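Local coordinates for type III pantothenate kinase (Campylobacter jejuni, PDB 2NRH), which probably catalyses the ATP-dependent phosphorylation of pantothenate, the first step of coenzyme A biosynthesis, as a homodimer, at the interface of chains A and B. Numbering follows the deposited sequence. Chains: chain A/B, Transcriptional activator, putative, Baf family.

The interface of chains A and B. Residues chain A 100, 107-109, 165; chain B 142-143.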
loop_
_atom_site.group_PDB
_atom_site.type_symbol
_atom_site.label_atom_id
_atom_site.label_comp_id
_atom_site.label_asym_id
_atom_site.label_seq_id
_atom_site.Cartn_x
_atom_site.Cartn_y
_atom_site.Cartn_z
ATOM N N ILE A 100 -4.556 -19.145 4.044
ATOM C CA ILE A 100 -5.250 -20.161 3.249
ATOM C C ILE A 100 -5.290 -21.596 3.837
ATOM O O ILE A 100 -4.254 -22.214 4.106
ATOM C CB ILE A 100 -4.784 -20.148 1.795
ATOM C CG1 ILE A 100 -5.146 -18.796 1.127
ATOM C CG2 ILE A 100 -5.407 -21.348 1.025
ATOM C CD1 ILE A 100 -4.045 -17.731 1.127
ATOM N N LEU A 107 -1.952 -23.533 3.668
ATOM C CA LEU A 107 -1.162 -23.573 2.428
ATOM C C LEU A 107 -0.479 -22.238 2.117
ATOM O O LEU A 107 -0.061 -21.984 0.975
ATOM C CB LEU A 107 -2.028 -24.030 1.242
ATOM C CG LEU A 107 -2.964 -25.220 1.540
ATOM C CD1 LEU A 107 -3.949 -25.471 0.376
ATOM C CD2 LEU A 107 -2.206 -26.508 1.971
ATOM N N GLY A 108 -0.359 -21.388 3.135
ATOM C CA GLY A 108 0.298 -20.103 2.947
ATOM C C GLY A 108 -0.621 -18.897 3.063
ATOM O O GLY A 108 -1.802 -19.015 3.403
ATOM N N GLY A 109 -0.045 -17.739 2.784
ATOM C CA GLY A 109 -0.671 -16.470 3.153
ATOM C C GLY A 109 0.247 -15.281 3.094
ATOM O O GLY A 109 1.484 -15.408 2.995
ATOM N N ALA A 165 -7.428 -14.476 -4.018
ATOM C CA ALA A 165 -6.944 -15.493 -3.131
ATOM C C ALA A 165 -8.075 -16.414 -2.774
ATOM O O ALA A 165 -7.844 -17.576 -2.412
ATOM C CB ALA A 165 -6.448 -14.861 -1.874
ATOM N N PHE B 142 0.895 -19.039 -3.234
ATOM C CA PHE B 142 0.884 -18.450 -1.877
ATOM C C PHE B 142 2.259 -18.523 -1.226
ATOM O O PHE B 142 2.964 -19.521 -1.372
ATOM C CB PHE B 142 -0.209 -19.042 -0.966
ATOM C CG PHE B 142 -1.593 -18.921 -1.547
ATOM C CD1 PHE B 142 -2.198 -17.679 -1.691
ATOM C CD2 PHE B 142 -2.271 -20.048 -2.011
ATOM C CE1 PHE B 142 -3.487 -17.565 -2.279
ATOM C CE2 PHE B 142 -3.545 -19.955 -2.582
ATOM C CZ PHE B 142 -4.152 -18.707 -2.725
ATOM N N PRO B 143 2.664 -17.440 -0.534
ATOM C CA PRO B 143 3.995 -17.421 0.084
ATOM C C PRO B 143 4.137 -18.293 1.334
ATOM O O PRO B 143 3.167 -18.577 2.027
ATOM C CB PRO B 143 4.226 -15.935 0.397
ATOM C CG PRO B 143 2.994 -15.182 -0.141
ATOM C CD PRO B 143 1.917 -16.182 -0.321
#
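B:Phe142 lays one face of its aromatic ring against chain A, where A:Ile100 meets it. The touching atom is the delta methyl: A:Ile100 CD1 stands 3.6 Å from the centroid of the B:Phe142 ring, displaced toward the rim on the CD1-CE1 side, in a CH-pi contact. The two side chains cross at about a right angle, and the isoleucine touches with its tip. Its chi1 of -64° sets CG1 anti to the carbonyl carbon and beside the backbone N, and chi2 of 95° then turns CD1 over the ring.

At the far rim of the ring, A:Ala165 closes in: its methyl CB is 4.0 Å from B:Phe142 CE1. The carbonyl O of A:Ala165 lies 3.9 Å from B:Phe142 CZ. Near the root of the side chain, the carbonyl O of A:Leu107 comes within 3.5 Å of B:Phe142 CB; the leucine thus contributes backbone here. A:Gly108, without a side chain, lets its CA come up to the B:Pro143 carbonyl. B:Pro143 O takes a weak hydrogen bond, 3.4 Å long, from A:Gly109 N. A:Gly109 O lies above the rim of the proline ring, 3.4 Å from B:Pro143 CD.

The patch centre lies about 14 Å from the predicted catalytic base A:Asp76. The phenylalanine comes from a loop of one subunit and lies with one face against the end of strand 95-100 of the other and its far rim by the C-terminal end of helix 146-165, while the start of strand 109-113 runs by its CB and B:Pro143. Two-fold symmetry repeats the arrangement with chains exchanged.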